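HTH-type transcriptional regulator TreR (Bacillus subtilis, PDB 2OGG) represses transcription of the trePA operon and binds trehalose-6-phosphate, the crystallised piece being its effector-binding domain. Local coordinates at residues D47-K55 and E102-R110. Sequence-based numbering, arbitrary orientation.
Sequences DGEHVILDK and EDRELLDLR
Leu107 packs against the strand backbone from His50 to Leu53, its CB 3.3 Å from the carbonyl oxygen of His50 and its CD2 3.4 Å from that of Ile52. CD1 turns to CB of Leu53. Leu53, whose chi1 of -174° swings CG to the side away from its own nitrogen, spreads its two methyl groups along the helix: CD1 meets Leu106 CD1 at 3.9 Å, while CD2 lies 3.6 Å from Glu102 OE1, the two side chains crossing at about a right angle. Glu102 OE1 also receives Lys55 NZ at 3.0 Å, on its syn lone pair, in a salt bridge between side chains reaching in from opposite directions.

Past the helix end, Asp108 grips the backbone of His50 twice. Asp108 N donates to His50 O at 2.9 Å, and Asp108 OD2, approached from above the carboxylate plane, accepts from His50 N at 2.7 Å. The imidazole itself is tied by ND1 to Ser43. Farther out, the extended Arg110 sets its guanidinium nearly perpendicular to the Glu49 carboxylate (planes 87° apart), and Arg110 NH2 makes a salt bridge to Glu49 OE2 at 3.4 Å; Arg138 takes the other oxygen, OE1, and also binds Asp108 O. Arg136, on the same strand 129-138, pairs with Asp103.

The helix thus runs roughly antiparallel to an inner strand, an alpha-on-beta packing that fastens helix 101-106 and its exit loop to the antiparallel sheet of the UTRA domain.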
loop_
_atom_site.group_PDB
_atom_site.type_symbol
_atom_site.label_atom_id
_atom_site.label_comp_id
_atom_site.label_asym_id
_atom_site.label_seq_id
_atom_site.Cartn_x
_atom_site.Cartn_y
_atom_site.Cartn_z
ATOM N N ASP A 47 -5.591 -27.003 -14.370
ATOM C CA ASP A 47 -6.128 -28.182 -15.020
ATOM C C ASP A 47 -7.636 -28.165 -15.258
ATOM O O ASP A 47 -8.400 -27.590 -14.481
ATOM C CB ASP A 47 -5.589 -29.491 -14.408
ATOM C CG ASP A 47 -4.143 -29.820 -14.862
ATOM O OD1 ASP A 47 -3.849 -31.027 -15.076
ATOM O OD2 ASP A 47 -3.305 -28.885 -15.001
ATOM N N GLY A 48 -7.991 -28.550 -16.477
ATOM C CA GLY A 48 -6.968 -28.972 -17.429
ATOM C C GLY A 48 -6.820 -28.031 -18.608
ATOM O O GLY A 48 -6.688 -28.469 -19.748
ATOM N N GLU A 49 -6.788 -26.734 -18.337
ATOM C CA GLU A 49 -6.867 -25.760 -19.413
ATOM C C GLU A 49 -5.777 -24.733 -19.336
ATOM O O GLU A 49 -5.411 -24.297 -18.248
ATOM C CB GLU A 49 -8.215 -25.049 -19.383
ATOM C CG GLU A 49 -9.404 -25.965 -19.565
ATOM C CD GLU A 49 -10.686 -25.191 -19.751
ATOM O OE1 GLU A 49 -11.047 -24.416 -18.842
ATOM O OE2 GLU A 49 -11.312 -25.326 -20.825
ATOM N N HIS A 50 -5.337 -24.278 -20.505
ATOM C CA HIS A 50 -4.407 -23.149 -20.612
ATOM C C HIS A 50 -5.213 -21.859 -20.587
ATOM O O HIS A 50 -5.995 -21.575 -21.512
ATOM C CB HIS A 50 -3.620 -23.229 -21.914
ATOM C CG HIS A 50 -2.715 -24.416 -21.994
ATOM N ND1 HIS A 50 -1.446 -24.421 -21.450
ATOM C CD2 HIS A 50 -2.913 -25.652 -22.508
ATOM C CE1 HIS A 50 -0.898 -25.606 -21.641
ATOM N NE2 HIS A 50 -1.762 -26.367 -22.290
ATOM N N VAL A 51 -5.013 -21.063 -19.543
ATOM C CA VAL A 51 -5.921 -19.966 -19.310
ATOM C C VAL A 51 -5.298 -18.605 -19.057
ATOM O O VAL A 51 -6.008 -17.603 -19.076
ATOM C CB VAL A 51 -6.934 -20.313 -18.239
ATOM C CG1 VAL A 51 -7.701 -21.543 -18.653
ATOM C CG2 VAL A 51 -6.227 -20.566 -16.937
ATOM N N ILE A 52 -4.008 -18.578 -18.715
ATOM C CA ILE A 52 -3.289 -17.331 -18.533
ATOM C C ILE A 52 -2.080 -17.292 -19.456
ATOM O O ILE A 52 -1.362 -18.286 -19.602
ATOM C CB ILE A 52 -2.819 -17.145 -17.072
ATOM C CG1 ILE A 52 -4.026 -17.059 -16.142
ATOM C CG2 ILE A 52 -2.012 -15.837 -16.934
ATOM C CD1 ILE A 52 -3.851 -17.821 -14.846
ATOM N N LEU A 53 -1.811 -16.134 -20.041
ATOM C CA LEU A 53 -0.597 -16.000 -20.828
ATOM C C LEU A 53 0.277 -14.949 -20.189
ATOM O O LEU A 53 -0.196 -13.852 -19.908
ATOM C CB LEU A 53 -0.906 -15.648 -22.276
ATOM C CG LEU A 53 0.382 -15.653 -23.086
ATOM C CD1 LEU A 53 0.766 -17.083 -23.427
ATOM C CD2 LEU A 53 0.323 -14.728 -24.317
ATOM N N ASP A 54 1.458 -15.360 -19.731
ATOM C CA ASP A 54 2.352 -14.467 -18.990
ATOM C C ASP A 54 3.532 -14.045 -19.859
ATOM O O ASP A 54 4.272 -14.889 -20.360
ATOM C CB ASP A 54 2.867 -15.168 -17.742
ATOM C CG ASP A 54 1.868 -15.117 -16.590
ATOM O OD1 ASP A 54 1.247 -14.043 -16.405
ATOM O OD2 ASP A 54 1.772 -16.105 -15.806
ATOM N N LYS A 55 3.644 -12.757 -20.132
ATOM C CA LYS A 55 4.798 -12.244 -20.890
ATOM C C LYS A 55 5.721 -11.400 -20.008
ATOM O O LYS A 55 5.259 -10.482 -19.334
ATOM C CB LYS A 55 4.301 -11.456 -22.102
ATOM C CG LYS A 55 3.419 -12.313 -23.013
ATOM C CD LYS A 55 2.543 -11.506 -23.966
ATOM C CE LYS A 55 3.388 -10.889 -25.075
ATOM N NZ LYS A 55 2.576 -10.413 -26.218
ATOM N N GLU A 102 -2.274 -14.310 -30.879
ATOM C CA GLU A 102 -1.377 -15.014 -29.982
ATOM C C GLU A 102 -2.129 -15.708 -28.836
ATOM O O GLU A 102 -1.843 -16.861 -28.487
ATOM C CB GLU A 102 -0.324 -14.057 -29.448
ATOM C CG GLU A 102 0.681 -14.718 -28.541
ATOM C CD GLU A 102 1.572 -13.701 -27.879
ATOM O OE1 GLU A 102 1.014 -12.742 -27.297
ATOM O OE2 GLU A 102 2.814 -13.800 -28.038
ATOM N N ASP A 103 -3.131 -15.015 -28.302
ATOM C CA ASP A 103 -4.031 -15.561 -27.277
ATOM C C ASP A 103 -4.786 -16.839 -27.727
ATOM O O ASP A 103 -5.064 -17.725 -26.926
ATOM C CB ASP A 103 -5.047 -14.485 -26.837
ATOM C CG ASP A 103 -4.406 -13.349 -26.016
ATOM O OD1 ASP A 103 -3.238 -13.497 -25.592
ATOM O OD2 ASP A 103 -5.085 -12.317 -25.776
ATOM N N ARG A 104 -5.190 -16.910 -28.981
ATOM C CA ARG A 104 -6.013 -18.029 -29.399
ATOM C C ARG A 104 -5.192 -19.252 -29.779
ATOM O O ARG A 104 -5.649 -20.389 -29.637
ATOM C CB ARG A 104 -6.944 -17.609 -30.527
ATOM C CG ARG A 104 -7.818 -16.440 -30.144
ATOM C CD ARG A 104 -8.813 -16.109 -31.232
ATOM N NE ARG A 104 -10.163 -16.151 -30.682
ATOM C CZ ARG A 104 -10.849 -15.090 -30.265
ATOM N NH1 ARG A 104 -10.378 -13.862 -30.472
ATOM N NH2 ARG A 104 -12.042 -15.264 -29.703
ATOM N N GLU A 105 -3.956 -19.024 -30.208
ATOM C CA GLU A 105 -3.055 -20.128 -30.512
ATOM C C GLU A 105 -2.675 -20.835 -29.229
ATOM O O GLU A 105 -2.703 -22.056 -29.161
ATOM C CB GLU A 105 -1.774 -19.619 -31.153
ATOM C CG GLU A 105 -1.848 -19.386 -32.622
ATOM C CD GLU A 105 -0.472 -19.392 -33.217
ATOM O OE1 GLU A 105 0.496 -19.339 -32.418
ATOM O OE2 GLU A 105 -0.355 -19.601 -34.448
ATOM N N LEU A 106 -2.379 -20.057 -28.194
ATOM C CA LEU A 106 -1.753 -20.609 -27.012
ATOM C C LEU A 106 -2.707 -20.960 -25.869
ATOM O O LEU A 106 -2.351 -21.742 -24.993
ATOM C CB LEU A 106 -0.608 -19.695 -26.527
ATOM C CG LEU A 106 0.422 -19.258 -27.580
ATOM C CD1 LEU A 106 1.540 -18.444 -26.974
ATOM C CD2 LEU A 106 0.997 -20.442 -28.349
ATOM N N LEU A 107 -3.886 -20.351 -25.820
ATOM C CA LEU A 107 -4.807 -20.653 -24.708
ATOM C C LEU A 107 -6.102 -21.303 -25.177
ATOM O O LEU A 107 -6.486 -21.176 -26.333
ATOM C CB LEU A 107 -5.127 -19.407 -23.871
ATOM C CG LEU A 107 -3.978 -18.499 -23.430
ATOM C CD1 LEU A 107 -4.540 -17.187 -22.907
ATOM C CD2 LEU A 107 -3.099 -19.173 -22.359
ATOM N N ASP A 108 -6.736 -22.058 -24.290
ATOM C CA ASP A 108 -8.041 -22.623 -24.582
ATOM C C ASP A 108 -9.100 -21.549 -24.312
ATOM O O ASP A 108 -9.556 -21.385 -23.182
ATOM C CB ASP A 108 -8.283 -23.862 -23.711
ATOM C CG ASP A 108 -7.086 -24.816 -23.690
ATOM O OD1 ASP A 108 -6.539 -25.120 -24.769
ATOM O OD2 ASP A 108 -6.734 -25.318 -22.601
ATOM N N LEU A 109 -9.483 -20.802 -25.341
ATOM C CA LEU A 109 -10.380 -19.668 -25.138
ATOM C C LEU A 109 -11.869 -19.929 -25.309
ATOM O O LEU A 109 -12.682 -19.025 -25.107
ATOM C CB LEU A 109 -9.921 -18.449 -25.935
ATOM C CG LEU A 109 -8.606 -17.860 -25.407
ATOM C CD1 LEU A 109 -8.048 -16.826 -26.348
ATOM C CD2 LEU A 109 -8.749 -17.254 -23.994
ATOM N N ARG A 110 -12.239 -21.192 -25.496
ATOM C CA ARG A 110 -13.656 -21.561 -25.614
ATOM C C ARG A 110 -14.424 -20.560 -26.482
ATOM O O ARG A 110 -14.000 -20.214 -27.587
ATOM C CB ARG A 110 -14.317 -21.582 -24.232
ATOM C CG ARG A 110 -13.770 -22.584 -23.227
ATOM C CD ARG A 110 -14.559 -22.450 -21.920
ATOM N NE ARG A 110 -14.153 -23.390 -20.877
ATOM C CZ ARG A 110 -14.904 -24.397 -20.443
ATOM N NH1 ARG A 110 -16.091 -24.634 -20.992
ATOM N NH2 ARG A 110 -14.465 -25.175 -19.464
#